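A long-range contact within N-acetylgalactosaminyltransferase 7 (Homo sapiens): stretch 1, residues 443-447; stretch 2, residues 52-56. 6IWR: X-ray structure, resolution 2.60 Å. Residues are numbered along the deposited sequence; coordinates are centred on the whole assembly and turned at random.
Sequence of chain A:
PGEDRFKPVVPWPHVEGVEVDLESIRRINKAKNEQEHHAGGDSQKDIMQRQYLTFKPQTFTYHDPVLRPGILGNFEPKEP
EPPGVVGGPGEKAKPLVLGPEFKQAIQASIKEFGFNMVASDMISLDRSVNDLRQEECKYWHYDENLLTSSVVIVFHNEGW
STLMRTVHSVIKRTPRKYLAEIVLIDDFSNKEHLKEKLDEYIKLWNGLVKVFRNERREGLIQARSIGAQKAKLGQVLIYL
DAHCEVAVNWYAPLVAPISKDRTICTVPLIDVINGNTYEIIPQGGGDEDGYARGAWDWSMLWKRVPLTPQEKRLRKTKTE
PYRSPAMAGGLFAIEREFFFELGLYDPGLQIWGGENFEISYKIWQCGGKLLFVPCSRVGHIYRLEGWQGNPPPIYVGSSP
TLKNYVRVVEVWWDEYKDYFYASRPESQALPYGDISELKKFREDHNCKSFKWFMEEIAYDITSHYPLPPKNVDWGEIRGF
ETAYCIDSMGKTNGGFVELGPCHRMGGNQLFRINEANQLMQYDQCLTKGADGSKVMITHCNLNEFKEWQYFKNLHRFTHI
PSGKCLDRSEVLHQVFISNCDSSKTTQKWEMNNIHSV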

# COMPACT_ATOMS: atom_id res chain seq x y z
N GLU A 443 21.57 11.40 -36.81
CA GLU A 443 21.96 11.29 -38.21
C GLU A 443 23.34 11.88 -38.47
O GLU A 443 24.14 11.29 -39.19
CB GLU A 443 20.91 11.95 -39.10
CG GLU A 443 19.89 10.95 -39.64
CD GLU A 443 18.68 11.61 -40.28
OE1 GLU A 443 18.34 12.76 -39.89
OE2 GLU A 443 18.08 10.97 -41.18
N ASP A 444 23.64 13.05 -37.91
CA ASP A 444 24.92 13.67 -38.22
C ASP A 444 26.08 12.81 -37.75
O ASP A 444 27.10 12.71 -38.45
CB ASP A 444 25.00 15.06 -37.58
CG ASP A 444 24.17 16.10 -38.34
OD1 ASP A 444 23.72 15.79 -39.46
OD2 ASP A 444 23.94 17.20 -37.79
N HIS A 445 25.95 12.16 -36.59
CA HIS A 445 26.98 11.29 -36.04
C HIS A 445 26.90 9.85 -36.54
O HIS A 445 27.64 9.00 -36.04
CB HIS A 445 26.92 11.30 -34.51
CG HIS A 445 27.36 12.60 -33.91
ND1 HIS A 445 28.62 12.79 -33.39
CD2 HIS A 445 26.70 13.77 -33.74
CE1 HIS A 445 28.71 14.03 -32.92
NE2 HIS A 445 27.57 14.64 -33.13
N ASN A 446 26.01 9.55 -37.48
CA ASN A 446 25.98 8.25 -38.14
C ASN A 446 25.76 7.13 -37.14
O ASN A 446 26.32 6.04 -37.28
CB ASN A 446 27.26 8.04 -38.93
CG ASN A 446 27.03 8.05 -40.41
OD1 ASN A 446 27.46 8.98 -41.13
ND2 ASN A 446 26.33 7.00 -40.89
N CYS A 447 24.94 7.41 -36.12
CA CYS A 447 24.74 6.46 -35.03
C CYS A 447 24.07 5.19 -35.55
O CYS A 447 23.25 5.23 -36.47
CB CYS A 447 23.92 7.08 -33.87
SG CYS A 447 24.71 8.55 -33.11
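Stretch 2, residues 52-56: YLTFK

A single carbonyl oxygen, that of Asp444, accepts two consecutive backbone amides from stretch 2, and no other hydrogen bond joins the two segments. Tyr52 N lies 3.1 Å from Asp444 O, and Leu53 N also lies 3.1 Å from Asp444 O, the latter with an N-H...O angle of 158°, close enough to linear for a sound bond. The acceptor lies at the end of the helix that carries Glu443 and Asp444: His445, at phi/psi -87/6, is the first residue to leave helical values, and Asn446 follows at 60/36, with a positive phi. The last turn is still held by a bond from Asn446 N to Glu443 O of 3.1 Å.

Stretch 2 has no regular secondary structure. Tyr52 has a psi of -2, which is compatible with its amide and the next one converging on the same oxygen. From Leu53 onward the chain is extended, with phi/psi of -76/135, -130/153, -79/153 and -63/144 at Leu53, Thr54, Phe55 and Lys56. This extended run leads away from the contact: the nearest side-chain approach of Lys56 is 9.0 Å, from CG to His445 CE1. The backbones approach most closely in register at His445 and Leu53, whose CA atoms are 4.6 Å apart. At that point His445 CA is also 3.6 Å from Leu53 O, with an angle of 153° at the hydrogen, the geometry of a CA-H...O contact that supplements the two amide bonds.

Leu53 and His445 form the centre of the side-chain packing, covered over 85 and 91 Å² respectively of the 320 Å² buried in total. The CA-to-CB bond of Leu53 points toward stretch 1, and its CB stands 3.7 Å from the centroid of the His445 ring, only 6° off the ring normal, so this is a CH-pi contact squarely over a face. With chi1 at -79° (m) and chi2 at -167° (t), Leu53 brings CD1 to 3.4 Å from His445 NE2 and to 3.8 Å from Asp444 CB. The same leucine therefore touches both the imidazole and the side chain of the residue whose carbonyl binds its amide.

Phe55 adds a second contact to the histidine. The CA-to-CB bonds of His445 and Phe55 both set off sideways, but the ends of both side chains come nearer to the opposing stretch. Their ring planes are inclined by only 25°, yet the centroids are 5.1 Å apart and the rings are slid so that they barely overlap; His445 ND1 to Phe55 CE1, at 3.7 Å, is the nearest approach. Thr54, between Leu53 and Phe55, has its CA-to-CB bond directed away and contributes little.

At the other end, the CA-to-CB bond of Asn446 points toward stretch 2, but its OD1 is 3.6 Å from Tyr52 N, a near approach that is not counted as a hydrogen bond. The CA-to-CB bond of Tyr52 points away, and its side chain comes no nearer than 5.0 Å, from CD1 to Asn446 OD1, so this residue engages stretch 1 through its backbone.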

# COMPACT_ATOMS: atom_id res chain seq x y z
N TYR A 52 28.96 12.25 -40.87
CA TYR A 52 30.41 12.49 -40.90
C TYR A 52 30.96 13.13 -39.61
O TYR A 52 32.17 13.34 -39.50
CB TYR A 52 30.78 13.35 -42.11
CG TYR A 52 30.42 12.71 -43.41
CD1 TYR A 52 29.12 12.79 -43.91
CD2 TYR A 52 31.36 11.97 -44.13
CE1 TYR A 52 28.77 12.18 -45.11
CE2 TYR A 52 31.03 11.35 -45.32
CZ TYR A 52 29.73 11.46 -45.81
OH TYR A 52 29.40 10.85 -47.00
N LEU A 53 30.08 13.45 -38.65
CA LEU A 53 30.52 13.97 -37.36
C LEU A 53 31.08 12.87 -36.48
O LEU A 53 30.48 11.80 -36.35
CB LEU A 53 29.37 14.65 -36.61
CG LEU A 53 28.91 16.06 -36.97
CD1 LEU A 53 28.00 16.59 -35.86
CD2 LEU A 53 30.09 17.02 -37.23
N THR A 54 32.22 13.15 -35.85
CA THR A 54 32.96 12.17 -35.07
C THR A 54 33.30 12.75 -33.71
O THR A 54 33.46 13.96 -33.57
CB THR A 54 34.27 11.78 -35.77
OG1 THR A 54 34.65 12.83 -36.65
CG2 THR A 54 34.10 10.48 -36.53
N PHE A 55 33.45 11.88 -32.72
CA PHE A 55 33.91 12.36 -31.42
C PHE A 55 35.41 12.58 -31.45
O PHE A 55 36.13 11.96 -32.23
CB PHE A 55 33.53 11.39 -30.31
CG PHE A 55 32.06 11.16 -30.22
CD1 PHE A 55 31.21 12.22 -29.99
CD2 PHE A 55 31.53 9.91 -30.41
CE1 PHE A 55 29.84 12.03 -29.93
CE2 PHE A 55 30.17 9.71 -30.34
CZ PHE A 55 29.33 10.77 -30.11
N LYS A 56 35.88 13.50 -30.61
CA LYS A 56 37.29 13.87 -30.61
C LYS A 56 38.13 12.65 -30.23
O LYS A 56 37.69 11.82 -29.44
CB LYS A 56 37.52 15.05 -29.66
CG LYS A 56 36.88 16.37 -30.10
CD LYS A 56 37.12 17.48 -29.12
CE LYS A 56 36.50 18.79 -29.58
NZ LYS A 56 36.69 19.96 -28.62